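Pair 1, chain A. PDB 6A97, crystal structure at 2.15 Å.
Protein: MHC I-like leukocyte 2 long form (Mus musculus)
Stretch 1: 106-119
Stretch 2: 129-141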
# COMPACT_ATOMS: atom_id res chain seq x y z
N GLN A 106 18.44 -31.27 -27.41
CA GLN A 106 18.15 -31.95 -28.67
C GLN A 106 17.12 -31.20 -29.50
O GLN A 106 17.00 -31.42 -30.71
CB GLN A 106 17.66 -33.38 -28.41
CG GLN A 106 18.70 -34.28 -27.76
CD GLN A 106 18.33 -35.75 -27.85
OE1 GLN A 106 17.61 -36.16 -28.76
NE2 GLN A 106 18.81 -36.54 -26.89
N GLU A 107 16.37 -30.31 -28.85
CA GLU A 107 15.30 -29.57 -29.52
C GLU A 107 15.84 -28.62 -30.60
O GLU A 107 16.86 -27.96 -30.41
CB GLU A 107 14.48 -28.76 -28.50
CG GLU A 107 13.70 -29.60 -27.50
CD GLU A 107 12.68 -30.52 -28.16
OE1 GLU A 107 12.12 -30.14 -29.21
OE2 GLU A 107 12.43 -31.62 -27.62
N GLU A 108 15.13 -28.57 -31.72
CA GLU A 108 15.47 -27.67 -32.81
C GLU A 108 15.26 -26.22 -32.39
O GLU A 108 14.33 -25.91 -31.65
CB GLU A 108 14.61 -27.98 -34.03
CG GLU A 108 15.39 -28.26 -35.30
CD GLU A 108 14.68 -29.27 -36.18
OE1 GLU A 108 13.48 -29.07 -36.46
OE2 GLU A 108 15.32 -30.27 -36.59
N GLY A 109 16.14 -25.33 -32.84
CA GLY A 109 15.97 -23.91 -32.62
C GLY A 109 16.46 -23.38 -31.29
O GLY A 109 17.25 -24.03 -30.60
N LEU A 110 16.00 -22.19 -30.93
CA LEU A 110 16.43 -21.51 -29.71
C LEU A 110 15.37 -21.61 -28.62
O LEU A 110 14.23 -21.20 -28.81
CB LEU A 110 16.75 -20.04 -30.01
CG LEU A 110 17.73 -19.29 -29.11
CD1 LEU A 110 18.24 -18.04 -29.83
CD2 LEU A 110 17.11 -18.91 -27.77
N HIS A 111 15.75 -22.17 -27.48
CA HIS A 111 14.82 -22.34 -26.37
C HIS A 111 15.44 -21.89 -25.05
O HIS A 111 16.65 -21.75 -24.93
CB HIS A 111 14.37 -23.80 -26.27
CG HIS A 111 13.72 -24.30 -27.52
ND1 HIS A 111 12.36 -24.18 -27.75
CD2 HIS A 111 14.23 -24.92 -28.61
CE1 HIS A 111 12.07 -24.70 -28.92
NE2 HIS A 111 13.19 -25.16 -29.46
N THR A 112 14.58 -21.67 -24.05
CA THR A 112 15.01 -21.12 -22.77
C THR A 112 14.69 -22.04 -21.60
O THR A 112 13.52 -22.30 -21.31
CB THR A 112 14.35 -19.75 -22.50
OG1 THR A 112 14.46 -18.92 -23.67
CG2 THR A 112 15.00 -19.06 -21.31
N LEU A 113 15.72 -22.52 -20.91
CA LEU A 113 15.54 -23.34 -19.72
C LEU A 113 15.86 -22.54 -18.46
O LEU A 113 16.96 -21.98 -18.34
CB LEU A 113 16.41 -24.59 -19.77
CG LEU A 113 16.27 -25.54 -18.58
CD1 LEU A 113 14.87 -26.17 -18.54
CD2 LEU A 113 17.35 -26.62 -18.63
N GLN A 114 14.91 -22.49 -17.53
CA GLN A 114 15.07 -21.76 -16.28
C GLN A 114 14.76 -22.63 -15.09
O GLN A 114 14.00 -23.60 -15.19
CB GLN A 114 14.16 -20.53 -16.25
CG GLN A 114 14.43 -19.49 -17.33
CD GLN A 114 13.28 -18.50 -17.47
OE1 GLN A 114 12.42 -18.66 -18.34
NE2 GLN A 114 13.26 -17.47 -16.62
N ALA A 115 15.33 -22.29 -13.95
CA ALA A 115 14.99 -22.96 -12.71
C ALA A 115 14.93 -21.95 -11.58
O ALA A 115 15.73 -21.02 -11.53
CB ALA A 115 16.00 -24.06 -12.39
N THR A 116 13.97 -22.11 -10.68
CA THR A 116 14.03 -21.37 -9.44
C THR A 116 13.90 -22.37 -8.31
O THR A 116 13.10 -23.31 -8.37
CB THR A 116 12.95 -20.27 -9.35
OG1 THR A 116 13.18 -19.49 -8.17
CG2 THR A 116 11.52 -20.84 -9.31
N LEU A 117 14.71 -22.20 -7.28
CA LEU A 117 14.75 -23.19 -6.21
C LEU A 117 15.30 -22.57 -4.96
O LEU A 117 15.91 -21.50 -5.00
CB LEU A 117 15.57 -24.40 -6.66
CG LEU A 117 17.07 -24.22 -6.93
CD1 LEU A 117 17.93 -24.67 -5.73
CD2 LEU A 117 17.49 -24.90 -8.22
N GLY A 118 15.08 -23.22 -3.83
CA GLY A 118 15.61 -22.73 -2.57
C GLY A 118 14.81 -23.19 -1.37
O GLY A 118 14.12 -24.20 -1.42
N CYS A 119 14.92 -22.43 -0.29
CA CYS A 119 14.28 -22.83 0.96
C CYS A 119 13.84 -21.60 1.74
O CYS A 119 14.36 -20.50 1.54
CB CYS A 119 15.24 -23.67 1.81
SG CYS A 119 16.74 -22.78 2.32
N GLY A 129 11.19 -26.16 1.45
CA GLY A 129 11.96 -26.12 0.22
C GLY A 129 11.09 -26.08 -1.03
O GLY A 129 9.91 -26.43 -0.98
N PHE A 130 11.66 -25.64 -2.14
CA PHE A 130 10.94 -25.60 -3.41
C PHE A 130 11.91 -25.73 -4.59
O PHE A 130 13.09 -25.39 -4.48
CB PHE A 130 10.13 -24.30 -3.54
CG PHE A 130 10.96 -23.04 -3.53
CD1 PHE A 130 11.30 -22.42 -2.34
CD2 PHE A 130 11.39 -22.48 -4.73
CE1 PHE A 130 12.07 -21.27 -2.34
CE2 PHE A 130 12.15 -21.32 -4.73
CZ PHE A 130 12.49 -20.72 -3.53
N TRP A 131 11.40 -26.24 -5.71
CA TRP A 131 12.20 -26.35 -6.93
C TRP A 131 11.29 -26.42 -8.15
O TRP A 131 10.54 -27.38 -8.32
CB TRP A 131 13.11 -27.57 -6.86
CG TRP A 131 14.18 -27.61 -7.92
CD1 TRP A 131 14.12 -27.10 -9.18
CD2 TRP A 131 15.49 -28.19 -7.79
NE1 TRP A 131 15.29 -27.34 -9.85
CE2 TRP A 131 16.15 -28.00 -9.01
CE3 TRP A 131 16.16 -28.85 -6.75
CZ2 TRP A 131 17.46 -28.45 -9.24
CZ3 TRP A 131 17.45 -29.30 -6.97
CH2 TRP A 131 18.09 -29.10 -8.21
N HIS A 132 11.35 -25.39 -8.99
CA HIS A 132 10.56 -25.33 -10.21
C HIS A 132 11.45 -25.18 -11.43
O HIS A 132 12.48 -24.51 -11.38
CB HIS A 132 9.57 -24.17 -10.16
CG HIS A 132 8.76 -24.10 -8.90
ND1 HIS A 132 7.59 -24.81 -8.73
CD2 HIS A 132 8.95 -23.41 -7.76
CE1 HIS A 132 7.10 -24.56 -7.53
NE2 HIS A 132 7.90 -23.71 -6.92
N LEU A 133 11.05 -25.81 -12.54
CA LEU A 133 11.72 -25.59 -13.81
C LEU A 133 10.76 -24.89 -14.77
O LEU A 133 9.55 -25.10 -14.73
CB LEU A 133 12.20 -26.90 -14.43
CG LEU A 133 13.16 -27.77 -13.62
CD1 LEU A 133 13.43 -29.07 -14.35
CD2 LEU A 133 14.46 -27.02 -13.39
N GLY A 134 11.32 -24.05 -15.64
CA GLY A 134 10.53 -23.35 -16.63
C GLY A 134 11.15 -23.56 -18.00
O GLY A 134 12.38 -23.58 -18.14
N TYR A 135 10.31 -23.71 -19.01
CA TYR A 135 10.78 -23.94 -20.37
C TYR A 135 10.04 -23.01 -21.31
O TYR A 135 8.81 -22.99 -21.33
CB TYR A 135 10.59 -25.40 -20.78
CG TYR A 135 11.27 -25.74 -22.09
CD1 TYR A 135 12.65 -25.73 -22.20
CD2 TYR A 135 10.53 -26.08 -23.21
CE1 TYR A 135 13.28 -26.04 -23.39
CE2 TYR A 135 11.15 -26.40 -24.41
CZ TYR A 135 12.52 -26.38 -24.49
OH TYR A 135 13.14 -26.70 -25.68
N ASP A 136 10.80 -22.23 -22.08
CA ASP A 136 10.26 -21.23 -22.98
C ASP A 136 9.24 -20.32 -22.29
O ASP A 136 8.20 -19.99 -22.86
CB ASP A 136 9.63 -21.90 -24.21
CG ASP A 136 10.68 -22.40 -25.19
OD1 ASP A 136 11.81 -21.87 -25.17
OD2 ASP A 136 10.37 -23.32 -25.98
N GLY A 137 9.55 -19.93 -21.06
CA GLY A 137 8.75 -18.95 -20.34
C GLY A 137 7.47 -19.49 -19.72
O GLY A 137 6.65 -18.72 -19.22
N GLN A 138 7.30 -20.81 -19.75
CA GLN A 138 6.12 -21.44 -19.15
C GLN A 138 6.52 -22.43 -18.06
O GLN A 138 7.61 -22.99 -18.11
CB GLN A 138 5.29 -22.15 -20.22
CG GLN A 138 4.81 -21.24 -21.34
CD GLN A 138 3.87 -20.15 -20.86
OE1 GLN A 138 3.04 -20.37 -19.97
NE2 GLN A 138 4.01 -18.96 -21.44
N ASN A 139 5.65 -22.62 -17.07
CA ASN A 139 5.82 -23.70 -16.10
C ASN A 139 6.13 -25.01 -16.81
O ASN A 139 5.56 -25.30 -17.85
CB ASN A 139 4.57 -23.86 -15.23
CG ASN A 139 4.31 -22.67 -14.35
OD1 ASN A 139 5.19 -21.83 -14.14
ND2 ASN A 139 3.10 -22.58 -13.81
N PHE A 140 7.04 -25.78 -16.23
CA PHE A 140 7.53 -27.00 -16.86
C PHE A 140 7.43 -28.15 -15.85
O PHE A 140 6.57 -29.02 -15.99
CB PHE A 140 8.98 -26.80 -17.33
CG PHE A 140 9.63 -28.04 -17.90
CD1 PHE A 140 8.88 -29.05 -18.48
CD2 PHE A 140 11.02 -28.19 -17.85
CE1 PHE A 140 9.49 -30.19 -18.99
CE2 PHE A 140 11.63 -29.32 -18.37
CZ PHE A 140 10.87 -30.32 -18.94
N LEU A 141 8.28 -28.12 -14.84
CA LEU A 141 8.24 -29.12 -13.78
C LEU A 141 8.18 -28.47 -12.40
O LEU A 141 8.60 -27.33 -12.22
CB LEU A 141 9.45 -30.06 -13.86
CG LEU A 141 9.69 -30.78 -15.19
CD1 LEU A 141 10.94 -31.65 -15.10
CD2 LEU A 141 8.49 -31.62 -15.60
O HOH W 1 11.81 -20.75 -19.58
O HOH W 2 12.33 -19.29 -25.43

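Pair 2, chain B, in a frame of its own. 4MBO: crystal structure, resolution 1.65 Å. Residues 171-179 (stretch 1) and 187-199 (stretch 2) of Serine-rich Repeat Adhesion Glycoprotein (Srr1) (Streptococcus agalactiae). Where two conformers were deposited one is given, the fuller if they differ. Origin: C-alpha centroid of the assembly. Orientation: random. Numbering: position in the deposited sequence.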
# COMPACT_ATOMS: atom_id res chain seq x y z
N THR B 171 -10.18 24.61 -1.65
CA THR B 171 -9.30 23.61 -2.20
C THR B 171 -9.29 22.37 -1.33
O THR B 171 -9.66 22.42 -0.16
CB THR B 171 -7.84 24.13 -2.33
OG1 THR B 171 -7.37 24.55 -1.04
CG2 THR B 171 -7.71 25.31 -3.26
N ASN B 172 -8.91 21.24 -1.90
CA ASN B 172 -8.70 20.02 -1.12
C ASN B 172 -7.79 19.07 -1.89
O ASN B 172 -7.84 19.01 -3.09
CB ASN B 172 -10.00 19.33 -0.66
CG ASN B 172 -10.81 18.71 -1.79
OD1 ASN B 172 -10.72 17.51 -2.00
ND2 ASN B 172 -11.60 19.53 -2.48
N VAL B 173 -6.93 18.35 -1.16
CA VAL B 173 -5.90 17.51 -1.76
C VAL B 173 -5.46 16.42 -0.79
O VAL B 173 -5.57 16.56 0.45
CB VAL B 173 -4.68 18.41 -2.17
CG1 VAL B 173 -3.93 18.89 -0.91
CG2 VAL B 173 -3.72 17.72 -3.13
N ARG B 174 -4.93 15.34 -1.35
CA ARG B 174 -4.34 14.25 -0.55
C ARG B 174 -3.29 13.54 -1.38
O ARG B 174 -3.41 13.49 -2.59
CB ARG B 174 -5.42 13.28 -0.05
CG ARG B 174 -4.89 12.18 0.84
CD ARG B 174 -6.01 11.37 1.48
NE ARG B 174 -6.93 10.83 0.47
CZ ARG B 174 -8.02 10.12 0.75
NH1 ARG B 174 -8.31 9.82 2.01
NH2 ARG B 174 -8.82 9.71 -0.24
N SER B 175 -2.24 13.01 -0.75
CA SER B 175 -1.25 12.25 -1.48
C SER B 175 -0.79 11.07 -0.67
O SER B 175 -1.05 11.03 0.50
CB SER B 175 -0.08 13.13 -1.86
OG SER B 175 0.59 13.57 -0.68
N ARG B 176 -0.15 10.12 -1.32
CA ARG B 176 0.31 8.89 -0.65
C ARG B 176 1.38 8.18 -1.44
O ARG B 176 1.30 8.08 -2.65
CB ARG B 176 -0.93 7.98 -0.49
CG ARG B 176 -0.75 6.78 0.40
CD ARG B 176 -2.10 6.07 0.59
NE ARG B 176 -1.92 5.14 1.67
CZ ARG B 176 -1.71 3.84 1.54
NH1 ARG B 176 -1.45 3.15 2.63
NH2 ARG B 176 -1.72 3.24 0.36
N ILE B 177 2.40 7.65 -0.75
CA ILE B 177 3.33 6.76 -1.36
C ILE B 177 2.62 5.42 -1.21
O ILE B 177 2.41 4.92 -0.08
CB ILE B 177 4.68 6.75 -0.64
CG1 ILE B 177 5.33 8.12 -0.80
CG2 ILE B 177 5.52 5.63 -1.19
CD1 ILE B 177 6.64 8.31 -0.08
N MET B 178 2.14 4.88 -2.33
CA MET B 178 1.33 3.68 -2.24
C MET B 178 1.93 2.43 -2.83
O MET B 178 1.29 1.37 -2.85
CB MET B 178 -0.07 3.95 -2.80
CG MET B 178 -0.10 4.66 -4.13
SD MET B 178 0.73 3.77 -5.43
CE MET B 178 -0.34 2.29 -5.57
N LYS B 179 3.18 2.52 -3.29
CA LYS B 179 3.86 1.35 -3.86
C LYS B 179 5.35 1.54 -3.82
O LYS B 179 5.86 2.62 -4.16
CB LYS B 179 3.45 1.10 -5.31
CG LYS B 179 3.76 -0.29 -5.85
CD LYS B 179 2.98 -1.42 -5.17
CE LYS B 179 1.47 -1.17 -5.19
NZ LYS B 179 0.70 -2.39 -4.83
N GLU B 187 9.46 4.05 -6.41
CA GLU B 187 8.32 4.34 -5.57
C GLU B 187 7.30 5.07 -6.39
O GLU B 187 7.64 5.82 -7.34
CB GLU B 187 8.68 5.15 -4.32
CG GLU B 187 9.08 6.57 -4.54
CD GLU B 187 9.60 7.28 -3.29
OE1 GLU B 187 9.06 8.37 -2.93
OE2 GLU B 187 10.57 6.80 -2.70
N THR B 188 6.04 4.84 -6.06
CA THR B 188 4.94 5.51 -6.72
C THR B 188 4.23 6.38 -5.71
O THR B 188 3.71 5.90 -4.69
CB THR B 188 3.95 4.51 -7.35
OG1 THR B 188 4.64 3.64 -8.27
CG2 THR B 188 2.84 5.25 -8.08
N TYR B 189 4.18 7.66 -6.02
CA TYR B 189 3.60 8.70 -5.21
C TYR B 189 2.41 9.24 -5.96
O TYR B 189 2.55 9.84 -7.04
CB TYR B 189 4.66 9.81 -4.96
CG TYR B 189 4.14 11.02 -4.21
CD1 TYR B 189 3.81 10.94 -2.87
CD2 TYR B 189 4.01 12.25 -4.84
CE1 TYR B 189 3.36 12.04 -2.16
CE2 TYR B 189 3.56 13.35 -4.14
CZ TYR B 189 3.24 13.25 -2.80
OH TYR B 189 2.77 14.35 -2.08
N ILE B 190 1.25 9.08 -5.38
CA ILE B 190 0.01 9.49 -6.02
C ILE B 190 -0.66 10.64 -5.30
O ILE B 190 -0.72 10.67 -4.06
CB ILE B 190 -0.96 8.30 -6.14
CG1 ILE B 190 -0.31 7.21 -6.97
CG2 ILE B 190 -2.26 8.76 -6.81
CD1 ILE B 190 -1.21 6.05 -7.30
N THR B 191 -1.13 11.61 -6.09
CA THR B 191 -1.80 12.77 -5.60
C THR B 191 -3.23 12.81 -6.10
O THR B 191 -3.47 12.67 -7.32
CB THR B 191 -1.08 14.06 -6.07
OG1 THR B 191 0.27 14.07 -5.55
CG2 THR B 191 -1.78 15.28 -5.52
N GLN B 192 -4.18 12.99 -5.18
CA GLN B 192 -5.58 13.18 -5.54
C GLN B 192 -5.90 14.66 -5.42
O GLN B 192 -5.69 15.28 -4.37
CB GLN B 192 -6.52 12.41 -4.65
CG GLN B 192 -6.34 10.91 -4.76
CD GLN B 192 -7.16 10.17 -3.71
OE1 GLN B 192 -7.42 10.70 -2.61
NE2 GLN B 192 -7.53 8.93 -4.02
N ILE B 193 -6.39 15.24 -6.51
CA ILE B 193 -6.80 16.63 -6.57
C ILE B 193 -8.34 16.61 -6.51
O ILE B 193 -9.00 15.99 -7.33
CB ILE B 193 -6.29 17.31 -7.86
CG1 ILE B 193 -4.76 17.44 -7.80
CG2 ILE B 193 -6.94 18.65 -8.11
CD1 ILE B 193 -4.04 16.31 -8.44
N ASN B 194 -8.90 17.29 -5.51
CA ASN B 194 -10.33 17.26 -5.25
C ASN B 194 -10.85 15.86 -4.87
O ASN B 194 -11.88 15.41 -5.38
CB ASN B 194 -11.17 17.83 -6.40
CG ASN B 194 -12.61 18.19 -5.98
OD1 ASN B 194 -12.92 18.30 -4.79
ND2 ASN B 194 -13.48 18.34 -6.96
N PRO B 195 -10.17 15.19 -3.93
CA PRO B 195 -10.70 13.89 -3.51
C PRO B 195 -12.08 13.97 -2.82
O PRO B 195 -12.82 12.96 -2.76
CB PRO B 195 -9.65 13.40 -2.50
CG PRO B 195 -8.97 14.61 -2.02
CD PRO B 195 -8.91 15.52 -3.23
N GLU B 196 -12.41 15.12 -2.25
CA GLU B 196 -13.69 15.31 -1.57
C GLU B 196 -14.89 15.53 -2.52
O GLU B 196 -16.05 15.48 -2.09
CB GLU B 196 -13.59 16.51 -0.61
CG GLU B 196 -12.55 16.35 0.49
CD GLU B 196 -13.04 15.51 1.63
OE1 GLU B 196 -13.93 16.00 2.36
OE2 GLU B 196 -12.54 14.38 1.81
N GLY B 197 -14.61 15.78 -3.78
CA GLY B 197 -15.69 16.04 -4.74
C GLY B 197 -16.48 17.29 -4.37
O GLY B 197 -17.71 17.24 -4.26
N LYS B 198 -15.75 18.39 -4.16
CA LYS B 198 -16.32 19.69 -3.82
C LYS B 198 -15.94 20.69 -4.90
O LYS B 198 -15.07 20.43 -5.72
CB LYS B 198 -15.73 20.21 -2.50
CG LYS B 198 -15.80 19.27 -1.31
CD LYS B 198 -15.05 19.84 -0.09
CE LYS B 198 -15.64 21.17 0.37
NZ LYS B 198 -15.08 21.69 1.66
N GLU B 199 -16.60 21.85 -4.92
CA GLU B 199 -16.14 22.89 -5.82
C GLU B 199 -14.76 23.35 -5.31
O GLU B 199 -14.55 23.49 -4.09
CB GLU B 199 -17.09 24.08 -5.81
CG GLU B 199 -18.45 23.76 -6.42
CD GLU B 199 -18.37 23.41 -7.91
OE1 GLU B 199 -17.52 24.02 -8.61
OE2 GLU B 199 -19.17 22.56 -8.41
O HOH W 3 -12.47 22.33 -2.18

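An antiparallel strand pair fixes its backbone bonds and leaves the side chains free to vary, and pairs 1 and 2 illustrate how far that freedom extends. In each, two neighbouring strands run nearly antiparallel, at 162° in pair 1 and 166° in pair 2, and the central residues superpose with an RMSD of 0.9 Å. The buried areas, 890 and 884 Å², are almost equal.

The register matches as well. Q114(A) and G134(A) exchange two backbone hydrogen bonds, Q114(A) N to G134(A) O and G134(A) N to Q114(A) O, both 2.8 Å; the matching R174(B) and Q192(B) do the same, with R174(B) N to Q192(B) O at 3.1 Å and Q192(B) N to R174(B) O at 2.7 Å. T116(A) with H132(A) corresponds to R176(B) with I190(B), again a doubly bonded pair.

Between these rungs, side chains pack across the non-hydrogen-bonded positions. L117(A) lays its CD2 over one face of the W131(A) ring, 3.5 Å from W131(A) CE2. At the equivalent site I177(B) meets the edge of the Y189(B) ring, its CG1 3.8 Å from Y189(B) CD1. Thus an aliphatic residue faces an aromatic one in both, but the ring is met differently. The next pair on this face diverges in chemistry. A115(A) CB rests 3.5 Å from L133(A) CD2, a purely apolar contact, whereas the superposed S175(B) uses its OG to hydrogen-bond Y189(B) OH at 2.7 Å, reaching diagonally to a neighbouring position.

On the other face, G134(A) offers no side chain to Q114(A). Its counterpart Q192(B) does offer one, and its OE1 accepts from R174(B) NE at 3.1 Å and R174(B) NH2 at 2.9 Å, a fork lying near the guanidinium plane.

Where the second strand ends, both structures tie the first stretch to the turn at that end; an oxygen of the turn side chain accepts in both, from the backbone N of T112(A) in pair 1 and from the side-chain ND2 of N172(B) in pair 2. D136(A) N donates to T112(A) O at 2.8 Å, and N194(B) N to N172(B) O at 3.2 Å. In pair 1 the acid adds two direct bonds: D136(A) OD1 accepts from T112(A) N at 3.0 Å, and D136(A) OD2 from H111(A) ND1 at 2.8 Å. In pair 2 the amide of N172(B) works in both directions, ND2 donating to N194(B) OD1 at 2.9 Å while N172(B) OD1 accepts from E196(B) N at 2.9 Å. One backbone scaffold therefore accommodates quite different side-chain solutions.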